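Local coordinates for phenazine biosynthesis protein, PhzF family (PDB 3EDN) that belongs to the PhzF family with a diaminopimelate epimerase-like fold and is probably an isomerase-type enzyme, like the PhzF of phenazine biosynthesis, at residues H8-T13 and V290-F295; M61-P66 and L96-K101; H75-T80 and I119-T124; E253-Q258 and D265-V270. All blocks are in the same frame, centred on the assembly; numbering follows the deposited sequence.

Contact 1. Residues H8-T13 and V290-F295; sequences HYDAFT and VYVKEF
With CG anti to its backbone N (chi1 171°), His8 sets its ring over Val292, and Lys293, extended until it bends at chi4 (-80°), brings its ammonium to the ring's edge. There Lys293 NZ gives a hydrogen bond of 2.9 Å to His8 ND1, nearly in the ring plane. Since ND1 accepts, the proton sits on His8 NE2, which donates to Asp10 OD1 at 2.8 Å from above the carboxylate plane. Imidazole suits this place because it accepts at one nitrogen and donates at the other. Val292 CB rests 3.6 Å from the centroid of the His8 ring, over its face, a CH-pi contact from a compact branched side chain. In the next, non-hydrogen-bonded pair, Tyr291 CA lies 3.6 Å from the Tyr9 ring centroid, and the Tyr291 ring turns its edge to that face as an offset edge-to-face pair, planes at 85°; Tyr9 OH continues to Arg87. In the backbone, His8 O takes two N-H groups, Val292 N at 2.8 Å and Lys293 N at 3.2 Å, while His8 N donates to Lys293 O. Two residues thus face one, and the register slips by one: a classic beta bulge in an antiparallel pair joining strands 3-11 and 282-298.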
# COMPACT_ATOMS: atom_id res chain seq x y z
N HIS A 8 10.48 16.57 9.27
CA HIS A 8 11.68 16.02 9.87
C HIS A 8 11.61 16.37 11.36
O HIS A 8 11.60 17.55 11.71
CB HIS A 8 12.88 16.69 9.22
CG HIS A 8 14.20 16.39 9.86
ND1 HIS A 8 15.37 16.96 9.41
CD2 HIS A 8 14.54 15.59 10.90
CE1 HIS A 8 16.38 16.54 10.16
NE2 HIS A 8 15.90 15.71 11.07
N TYR A 9 11.50 15.34 12.21
CA TYR A 9 11.66 15.49 13.67
C TYR A 9 12.88 14.70 14.04
O TYR A 9 13.16 13.66 13.43
CB TYR A 9 10.44 14.91 14.43
CG TYR A 9 9.31 15.91 14.56
CD1 TYR A 9 8.63 16.35 13.43
CD2 TYR A 9 8.94 16.42 15.80
CE1 TYR A 9 7.61 17.28 13.54
CE2 TYR A 9 7.92 17.35 15.92
CZ TYR A 9 7.25 17.77 14.78
OH TYR A 9 6.24 18.70 14.88
N ASP A 10 13.63 15.19 15.03
CA ASP A 10 14.75 14.40 15.57
C ASP A 10 14.27 13.70 16.83
O ASP A 10 13.74 14.35 17.73
CB ASP A 10 15.96 15.27 15.90
CG ASP A 10 16.92 15.41 14.73
OD1 ASP A 10 16.66 14.86 13.64
OD2 ASP A 10 17.94 16.10 14.94
N ALA A 11 14.41 12.38 16.86
CA ALA A 11 14.03 11.59 18.04
C ALA A 11 15.15 11.54 19.09
O ALA A 11 16.35 11.62 18.76
CB ALA A 11 13.67 10.18 17.64
N PHE A 12 14.74 11.39 20.36
CA PHE A 12 15.65 11.24 21.50
C PHE A 12 16.51 12.48 21.75
O PHE A 12 17.68 12.38 22.18
CB PHE A 12 16.54 9.99 21.36
CG PHE A 12 15.78 8.71 21.18
CD1 PHE A 12 14.85 8.29 22.13
CD2 PHE A 12 16.04 7.88 20.10
CE1 PHE A 12 14.16 7.08 21.97
CE2 PHE A 12 15.35 6.69 19.94
CZ PHE A 12 14.43 6.29 20.88
N THR A 13 15.94 13.64 21.49
CA THR A 13 16.60 14.90 21.81
C THR A 13 15.56 16.00 21.96
O THR A 13 14.42 15.87 21.51
CB THR A 13 17.63 15.30 20.72
OG1 THR A 13 18.46 16.36 21.20
CG2 THR A 13 16.91 15.78 19.46
N VAL A 290 11.89 16.51 18.73
CA VAL A 290 11.82 17.94 18.42
C VAL A 290 11.65 18.15 16.92
O VAL A 290 12.25 17.45 16.11
CB VAL A 290 13.08 18.69 18.95
CG1 VAL A 290 14.33 18.27 18.20
CG2 VAL A 290 12.90 20.19 18.85
N TYR A 291 10.80 19.11 16.56
CA TYR A 291 10.63 19.55 15.17
C TYR A 291 11.95 20.07 14.63
O TYR A 291 12.64 20.84 15.30
CB TYR A 291 9.61 20.69 15.14
CG TYR A 291 9.52 21.41 13.81
CD1 TYR A 291 8.65 20.96 12.82
CD2 TYR A 291 10.29 22.53 13.54
CE1 TYR A 291 8.55 21.61 11.59
CE2 TYR A 291 10.22 23.19 12.32
CZ TYR A 291 9.32 22.73 11.36
OH TYR A 291 9.23 23.37 10.13
N VAL A 292 12.28 19.65 13.41
CA VAL A 292 13.45 20.19 12.72
C VAL A 292 13.03 21.03 11.51
O VAL A 292 13.36 22.24 11.43
CB VAL A 292 14.47 19.10 12.33
CG1 VAL A 292 15.65 19.74 11.63
CG2 VAL A 292 14.92 18.34 13.58
N LYS A 293 12.32 20.42 10.57
CA LYS A 293 11.85 21.15 9.39
C LYS A 293 10.70 20.45 8.70
O LYS A 293 10.36 19.31 9.03
CB LYS A 293 12.99 21.34 8.37
CG LYS A 293 13.61 20.06 7.80
CD LYS A 293 14.71 20.41 6.83
CE LYS A 293 15.37 19.17 6.25
NZ LYS A 293 16.36 18.61 7.23
N GLU A 294 10.11 21.16 7.73
CA GLU A 294 9.08 20.59 6.88
C GLU A 294 9.42 20.95 5.45
O GLU A 294 9.96 22.02 5.19
CB GLU A 294 7.71 21.20 7.24
CG GLU A 294 6.59 20.65 6.39
CD GLU A 294 5.32 21.46 6.46
OE1 GLU A 294 5.24 22.42 7.27
OE2 GLU A 294 4.38 21.13 5.70
N PHE A 295 9.16 20.03 4.53
CA PHE A 295 9.50 20.26 3.12
C PHE A 295 8.61 19.45 2.20
O PHE A 295 7.89 18.55 2.64
CB PHE A 295 10.97 19.93 2.86
CG PHE A 295 11.35 18.56 3.31
CD1 PHE A 295 11.21 17.47 2.46
CD2 PHE A 295 11.81 18.34 4.60
CE1 PHE A 295 11.56 16.20 2.86
CE2 PHE A 295 12.16 17.06 5.02
CZ PHE A 295 12.02 15.98 4.14

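Contact 2. Residues M61-P66 and L96-K101; sequences MRYFTP and LTIETK. With SO4 (sulfate ion), chain O.
A basic, sulfate-binding corner at the subunit interface lies at one end of this contact, where Arg62 and Lys101 hold the same anion. Arg62 bends at chi3 (79°), and its NH2 donates to sulfate O2 at 2.8 Å, with the oxygen at the guanidinium edge and in its plane. Lys101, extended beyond CG, reaches in from the other segment so that NZ meets sulfate O3, also at 2.8 Å. Long side chains suit the place because they carry their charge from two diverging segments to one anion. Their nitrogens, Arg62 NH2 and Lys101 NZ, stand only 3.4 Å apart, a repulsion that the sulfate and the carboxylate of Glu69, salt-bridged to both residues, probably offset. Glu34 N of the second subunit also bonds the ion, which probably comes from the crystallisation liquor.

Behind this corner, strands 59-64 and 95-100 pair in parallel, the short segments 61-64 and 96-100 diverging by 54°, and the backbone link between them is one hydrogen bond, Met61 N to Glu99 O at 3.1 Å, directed nearly along the C=O axis. Away from the sulfate, carbon contacts dominate. Ile98 points toward strand 59-64, and its CG2 branch, anti to the backbone N, touches CG of Met61, a selenomethionine, at 3.8 Å; the slender selenomethionine chain can lie across the beta-branch of Ile98. Farther along, Thr100 turns CG2 to the edge of the Tyr63 ring, 3.6 Å from Tyr63 OH, while that hydroxyl hydrogen-bonds to Thr77 and Thr100 OG1 turns to Gly103 O.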
# COMPACT_ATOMS: atom_id res chain seq x y z
N MSE A 61 0.78 2.47 11.62
CA MSE A 61 1.99 3.12 11.13
C MSE A 61 2.74 2.18 10.23
O MSE A 61 2.85 1.00 10.53
CB MSE A 61 2.91 3.49 12.29
CG MSE A 61 2.58 4.77 12.99
SE MSE A 61 4.06 5.32 14.14
CE MSE A 61 5.28 5.80 12.86
N ARG A 62 3.27 2.69 9.13
CA ARG A 62 4.23 1.93 8.33
C ARG A 62 5.56 2.67 8.34
O ARG A 62 5.58 3.92 8.40
CB ARG A 62 3.71 1.67 6.91
CG ARG A 62 2.51 0.72 6.90
CD ARG A 62 1.92 0.53 5.50
NE ARG A 62 2.70 -0.37 4.68
CZ ARG A 62 2.28 -0.92 3.54
NH1 ARG A 62 1.06 -0.64 3.06
NH2 ARG A 62 3.09 -1.75 2.89
N TYR A 63 6.65 1.91 8.27
CA TYR A 63 8.00 2.45 8.45
C TYR A 63 8.84 2.07 7.23
O TYR A 63 8.89 0.89 6.87
CB TYR A 63 8.64 1.80 9.67
CG TYR A 63 7.82 1.84 10.95
CD1 TYR A 63 7.86 2.96 11.81
CD2 TYR A 63 7.07 0.74 11.36
CE1 TYR A 63 7.14 2.97 12.99
CE2 TYR A 63 6.34 0.76 12.55
CZ TYR A 63 6.39 1.86 13.36
OH TYR A 63 5.69 1.89 14.55
N PHE A 64 9.49 3.04 6.59
CA PHE A 64 10.31 2.73 5.40
C PHE A 64 11.69 3.35 5.49
O PHE A 64 11.82 4.51 5.88
CB PHE A 64 9.65 3.29 4.13
CG PHE A 64 8.42 2.57 3.71
CD1 PHE A 64 8.48 1.62 2.70
CD2 PHE A 64 7.19 2.86 4.30
CE1 PHE A 64 7.34 0.95 2.28
CE2 PHE A 64 6.05 2.20 3.88
CZ PHE A 64 6.13 1.24 2.87
N THR A 65 12.71 2.58 5.14
CA THR A 65 14.01 3.14 4.83
C THR A 65 13.96 3.61 3.37
O THR A 65 12.96 3.39 2.67
CB THR A 65 15.10 2.09 5.00
OG1 THR A 65 14.93 1.08 4.01
CG2 THR A 65 15.00 1.44 6.35
N PRO A 66 15.01 4.29 2.89
CA PRO A 66 15.03 4.65 1.48
C PRO A 66 14.86 3.48 0.53
O PRO A 66 14.44 3.67 -0.61
CB PRO A 66 16.41 5.29 1.31
CG PRO A 66 16.67 5.90 2.65
CD PRO A 66 16.15 4.86 3.62
N LEU A 96 -1.89 5.15 23.72
CA LEU A 96 -2.27 4.98 22.33
C LEU A 96 -1.96 3.55 21.93
O LEU A 96 -0.99 2.97 22.42
CB LEU A 96 -1.45 5.96 21.45
CG LEU A 96 -1.78 6.15 19.96
CD1 LEU A 96 -3.00 7.03 19.84
CD2 LEU A 96 -0.62 6.73 19.15
N THR A 97 -2.75 2.97 21.02
CA THR A 97 -2.32 1.74 20.36
C THR A 97 -2.00 1.99 18.89
O THR A 97 -2.68 2.78 18.22
CB THR A 97 -3.38 0.62 20.47
OG1 THR A 97 -4.62 1.12 19.97
CG2 THR A 97 -3.56 0.16 21.94
N ILE A 98 -0.95 1.33 18.41
CA ILE A 98 -0.46 1.48 17.05
C ILE A 98 -0.43 0.12 16.38
O ILE A 98 0.27 -0.79 16.81
CB ILE A 98 0.97 2.07 17.01
CG1 ILE A 98 1.07 3.40 17.76
CG2 ILE A 98 1.43 2.22 15.56
CD1 ILE A 98 2.50 3.90 17.93
N GLU A 99 -1.21 -0.03 15.32
CA GLU A 99 -1.14 -1.24 14.52
C GLU A 99 0.13 -1.24 13.67
O GLU A 99 0.37 -0.30 12.91
CB GLU A 99 -2.36 -1.39 13.63
CG GLU A 99 -2.32 -2.72 12.89
CD GLU A 99 -3.45 -2.92 11.91
OE1 GLU A 99 -4.24 -1.97 11.68
OE2 GLU A 99 -3.52 -4.06 11.38
N THR A 100 0.94 -2.29 13.80
CA THR A 100 2.11 -2.45 12.94
C THR A 100 2.16 -3.88 12.42
O THR A 100 1.42 -4.76 12.87
CB THR A 100 3.46 -2.16 13.65
OG1 THR A 100 3.84 -3.29 14.44
CG2 THR A 100 3.38 -0.89 14.51
N LYS A 101 3.06 -4.12 11.47
CA LYS A 101 3.21 -5.44 10.90
C LYS A 101 3.79 -6.42 11.93
O LYS A 101 3.65 -7.64 11.77
CB LYS A 101 4.05 -5.39 9.62
CG LYS A 101 3.29 -4.74 8.46
CD LYS A 101 4.02 -4.86 7.13
CE LYS A 101 3.15 -4.34 6.00
NZ LYS A 101 3.87 -4.51 4.71
S SO4 O . 1.86 -4.81 1.33
O1 SO4 O . 0.50 -4.86 0.81
O2 SO4 O . 2.53 -3.59 0.91
O3 SO4 O . 1.82 -4.90 2.79
O4 SO4 O . 2.57 -5.97 0.78

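Contact 3. Residues H75-T80 and I119-T124; sequences HGTVGT and IKMRQT. With SO4 (sulfate ion), chain C.
From CB, which points toward the helix, the side chain of Met121, a selenomethionine, sets out with CG in the crowded position between backbone N and carbonyl carbon (chi1 61°). It runs on extended through chi2 to SE, which comes 4.2 Å from Thr77 CB, and then turns at chi3 (54°). The methyl tip does the touching: Met121 CE lies 3.5 Å from Thr77 CG2, tighter than ordinary carbon contact, and 3.6 Å from Val78 CG2, crossing Val78 at about a right angle. The pliable, unbranched chain suits this place because it can bend to lay its methyl against both residues.

Two residues earlier, Ile119 also points inward: its CG1 approaches Val78 O at 3.7 Å, while Val78 CG2 stands 4.3 Å from Ile119 CB. These beta-branched residues pack with their branches close to the backbone. Thr77 spends its OG1 on Tyr63 and Cys73 O, leaving its methyl for the core.

At the start of helix 74-86, His75 N and His75 ND1 both donate to sulfate O1, the latter at 2.7 Å. Gly230 N and Thr231 N bind the ion too; it probably comes from the crystallisation liquor, yet it lies between two helix starts and probably marks the active-site pocket, which in relatives sits between the halves.

Helix and strand meet inside the N-terminal half of the diaminopimelate epimerase-like fold, mainly through apolar atoms and without a polar bond, so cohesion rests on burial and close fit.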
# COMPACT_ATOMS: atom_id res chain seq x y z
N HIS A 75 12.70 4.64 16.97
CA HIS A 75 12.90 6.09 16.94
C HIS A 75 11.86 6.79 16.05
O HIS A 75 11.45 7.92 16.34
CB HIS A 75 14.35 6.50 16.60
CG HIS A 75 14.69 6.49 15.14
ND1 HIS A 75 15.07 5.35 14.48
CD2 HIS A 75 14.75 7.49 14.24
CE1 HIS A 75 15.33 5.64 13.22
NE2 HIS A 75 15.13 6.94 13.04
N GLY A 76 11.42 6.11 15.00
CA GLY A 76 10.38 6.66 14.13
C GLY A 76 9.06 6.75 14.87
O GLY A 76 8.30 7.71 14.72
N THR A 77 8.78 5.77 15.71
CA THR A 77 7.59 5.81 16.54
C THR A 77 7.66 6.95 17.55
O THR A 77 6.71 7.72 17.71
CB THR A 77 7.37 4.45 17.24
OG1 THR A 77 7.21 3.44 16.23
CG2 THR A 77 6.14 4.48 18.13
N VAL A 78 8.78 7.07 18.24
CA VAL A 78 8.97 8.20 19.15
C VAL A 78 8.78 9.55 18.45
O VAL A 78 7.99 10.38 18.91
CB VAL A 78 10.34 8.14 19.84
CG1 VAL A 78 10.70 9.49 20.51
CG2 VAL A 78 10.38 6.99 20.85
N GLY A 79 9.48 9.77 17.34
CA GLY A 79 9.35 11.04 16.64
C GLY A 79 7.93 11.29 16.15
O GLY A 79 7.40 12.40 16.26
N THR A 80 7.31 10.25 15.62
CA THR A 80 5.99 10.41 14.99
C THR A 80 4.90 10.66 16.02
O THR A 80 4.09 11.58 15.87
CB THR A 80 5.63 9.21 14.10
OG1 THR A 80 6.61 9.07 13.06
CG2 THR A 80 4.25 9.37 13.46
N ILE A 119 7.54 9.77 24.89
CA ILE A 119 6.82 8.65 24.29
C ILE A 119 7.52 7.38 24.76
O ILE A 119 8.73 7.21 24.54
CB ILE A 119 6.91 8.69 22.75
CG1 ILE A 119 6.46 10.06 22.22
CG2 ILE A 119 6.11 7.56 22.13
CD1 ILE A 119 5.12 10.54 22.73
N LYS A 120 6.75 6.48 25.38
CA LYS A 120 7.30 5.30 26.05
C LYS A 120 6.78 4.04 25.39
O LYS A 120 5.60 3.93 25.09
CB LYS A 120 6.91 5.32 27.53
CG LYS A 120 7.48 4.19 28.37
CD LYS A 120 7.06 4.39 29.84
CE LYS A 120 7.51 3.25 30.72
NZ LYS A 120 7.00 3.42 32.12
N MSE A 121 7.66 3.07 25.15
CA MSE A 121 7.24 1.82 24.51
C MSE A 121 7.97 0.64 25.13
O MSE A 121 9.02 0.81 25.75
CB MSE A 121 7.46 1.87 23.00
CG MSE A 121 8.89 2.06 22.57
SE MSE A 121 9.01 2.89 20.77
CE MSE A 121 7.89 4.43 21.13
N ARG A 122 7.40 -0.54 24.97
CA ARG A 122 7.97 -1.78 25.49
C ARG A 122 8.91 -2.42 24.48
O ARG A 122 8.59 -2.48 23.28
CB ARG A 122 6.85 -2.77 25.82
CG ARG A 122 7.31 -4.16 26.28
CD ARG A 122 7.72 -4.17 27.75
NE ARG A 122 6.70 -3.55 28.59
CZ ARG A 122 5.57 -4.13 28.98
NH1 ARG A 122 5.30 -5.39 28.62
NH2 ARG A 122 4.70 -3.47 29.74
N GLN A 123 10.04 -2.92 24.95
CA GLN A 123 10.92 -3.70 24.08
C GLN A 123 10.79 -5.18 24.42
O GLN A 123 10.12 -5.55 25.37
CB GLN A 123 12.36 -3.23 24.24
CG GLN A 123 12.55 -1.81 23.67
CD GLN A 123 13.99 -1.37 23.65
OE1 GLN A 123 14.83 -1.94 24.34
NE2 GLN A 123 14.28 -0.32 22.87
N THR A 124 11.44 -6.02 23.62
CA THR A 124 11.44 -7.46 23.87
C THR A 124 12.33 -7.77 25.08
O THR A 124 13.34 -7.09 25.31
CB THR A 124 11.93 -8.21 22.62
OG1 THR A 124 11.13 -7.82 21.50
CG2 THR A 124 11.80 -9.71 22.81
S SO4 C . 16.07 2.92 16.89
O1 SO4 C . 14.90 3.09 16.03
O2 SO4 C . 16.51 4.14 17.55
O3 SO4 C . 15.81 1.86 17.82
O4 SO4 C . 17.14 2.43 16.02

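Contact 4. Residues E253-Q258 and D265-V270; sequences ELIVEQ and DGRVTV
The two strands of a beta hairpin, 251-258 and 266-273, meet here in unbroken antiparallel register. Leu254, Val256 and Gln258 form hydrogen-bonded pairs with Val270, Val268 and Gly266, each joined by two backbone bonds. The straightest is Val270 N to Leu254 O, 2.8 Å long with 178° at the hydrogen and nearly along the C=O axis. At the loop end, Gln258 N reaches Gly266 O at 3.0 Å in a less straight bond, from 39° above the carbonyl plane. A CB on Gly266 would lie only 3.1 Å from Gln258 O, so a residue lacking a side chain fits there. Between these pairs lie the non-hydrogen-bonded ones, where CA-H groups lean on carbonyls, as Glu257 CA does on Gly266 O at 3.1 Å.

Alternation sorts the side chains. On one face, Val256 and Val268 lie side by side and point the same way, with Val256 CG2 3.9 Å from Val268 CB; Leu254 CD2 meets Val270 CB at 4.0 Å in the same manner. Beta-branched valines suit extended backbone, and helix 230-244 packs on this face, where Ser233 touches both Val256 and Val268.

The other face carries Ile255, Glu257, Arg267 and Thr269. Ile255 CG2, anti to the backbone N, touches Arg267 CB at 3.9 Å, and Ile255 CG1 meets Thr269 OG1. Arg267 bends at chi3 (-64°), and its NH1 forms salt bridges with Asp265 OD2, 3.3 Å away, and with Asp206, probably offsetting their neighbouring charges; Asp265 OD1 accepts from Gln260. Glu257, extended beyond CG, accepts from Tyr205 N and Asp206 N, so two backbone N-H groups satisfy the buried carboxylate.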
# COMPACT_ATOMS: atom_id res chain seq x y z
N GLU A 253 15.08 3.28 36.83
CA GLU A 253 15.27 3.87 35.51
C GLU A 253 16.62 4.54 35.42
O GLU A 253 17.22 4.90 36.44
CB GLU A 253 14.14 4.85 35.17
CG GLU A 253 14.27 6.25 35.71
CD GLU A 253 13.01 7.05 35.42
OE1 GLU A 253 13.08 8.01 34.62
OE2 GLU A 253 11.94 6.69 35.96
N LEU A 254 17.11 4.66 34.20
CA LEU A 254 18.34 5.39 33.97
C LEU A 254 18.25 6.09 32.63
O LEU A 254 17.42 5.75 31.81
CB LEU A 254 19.53 4.42 33.96
CG LEU A 254 19.64 3.44 32.80
CD1 LEU A 254 21.12 3.14 32.49
CD2 LEU A 254 18.85 2.16 33.03
N ILE A 255 19.12 7.07 32.43
CA ILE A 255 19.19 7.76 31.15
C ILE A 255 20.53 7.40 30.57
O ILE A 255 21.56 7.42 31.27
CB ILE A 255 19.04 9.29 31.27
CG1 ILE A 255 17.71 9.64 31.95
CG2 ILE A 255 19.04 9.92 29.89
CD1 ILE A 255 17.51 11.14 32.23
N VAL A 256 20.53 7.05 29.28
CA VAL A 256 21.75 6.83 28.54
C VAL A 256 21.89 7.93 27.50
O VAL A 256 20.88 8.50 27.05
CB VAL A 256 21.81 5.42 27.90
CG1 VAL A 256 21.58 4.36 28.96
CG2 VAL A 256 20.78 5.26 26.81
N GLU A 257 23.13 8.25 27.13
CA GLU A 257 23.38 9.30 26.14
C GLU A 257 24.19 8.74 24.99
O GLU A 257 24.94 7.77 25.14
CB GLU A 257 24.11 10.49 26.75
CG GLU A 257 25.56 10.14 27.13
CD GLU A 257 26.39 11.28 27.70
OE1 GLU A 257 25.83 12.20 28.33
OE2 GLU A 257 27.63 11.19 27.57
N GLN A 258 24.07 9.38 23.83
CA GLN A 258 24.77 8.93 22.64
C GLN A 258 24.85 10.07 21.65
O GLN A 258 23.94 10.90 21.61
CB GLN A 258 23.97 7.79 21.98
CG GLN A 258 24.72 6.95 20.90
CD GLN A 258 23.81 5.92 20.25
OE1 GLN A 258 23.00 5.28 20.91
NE2 GLN A 258 23.97 5.73 18.93
N ASP A 265 23.41 15.12 20.51
CA ASP A 265 23.21 14.99 21.95
C ASP A 265 21.91 14.26 22.23
O ASP A 265 20.88 14.87 22.54
CB ASP A 265 23.23 16.35 22.67
CG ASP A 265 23.10 16.21 24.18
OD1 ASP A 265 23.54 15.17 24.72
OD2 ASP A 265 22.53 17.11 24.82
N GLY A 266 21.99 12.94 22.10
CA GLY A 266 20.82 12.10 22.25
C GLY A 266 20.73 11.54 23.65
O GLY A 266 21.76 11.27 24.30
N ARG A 267 19.50 11.37 24.11
CA ARG A 267 19.25 10.74 25.41
C ARG A 267 18.07 9.80 25.28
O ARG A 267 17.07 10.11 24.63
CB ARG A 267 19.01 11.78 26.50
CG ARG A 267 20.28 12.52 26.92
CD ARG A 267 20.09 13.32 28.21
NE ARG A 267 19.11 14.40 28.06
CZ ARG A 267 19.41 15.63 27.64
NH1 ARG A 267 20.66 15.95 27.33
NH2 ARG A 267 18.45 16.55 27.55
N VAL A 268 18.20 8.63 25.88
CA VAL A 268 17.12 7.66 25.95
C VAL A 268 16.90 7.29 27.40
O VAL A 268 17.86 6.97 28.12
CB VAL A 268 17.41 6.40 25.15
CG1 VAL A 268 16.20 5.48 25.16
CG2 VAL A 268 17.80 6.77 23.73
N THR A 269 15.65 7.37 27.86
CA THR A 269 15.32 6.89 29.20
C THR A 269 14.96 5.41 29.14
O THR A 269 14.16 4.99 28.31
CB THR A 269 14.19 7.73 29.80
OG1 THR A 269 14.62 9.10 29.87
CG2 THR A 269 13.83 7.25 31.21
N VAL A 270 15.58 4.62 30.02
CA VAL A 270 15.34 3.18 30.05
C VAL A 270 14.74 2.78 31.38
O VAL A 270 15.31 3.12 32.43
CB VAL A 270 16.62 2.37 29.76
CG1 VAL A 270 16.27 0.87 29.62
CG2 VAL A 270 17.31 2.91 28.50

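In the fold
Near the N terminus, residues 8-13 pair with 290-295 in contact 1, closing a loop of 276 residues that encloses the other three contacts. Within it, contacts 2 and 3 cross, their segments alternating along the chain: 61-66, then 75-80, then 96-101 and 119-124. Helix 74-86 of contact 3 also packs on Met61 and Ile98 of contact 2. Contact 4 follows in series as a local hairpin. Contact 1 touches contact 3 where Ala11 and Phe12 pack on His75 and Val78, and contact 4 where Phe12 O receives Arg267 N. Strand 282-298 neighbours 3-11, 117-122 and 266-273, linking contacts 1, 3 and 4.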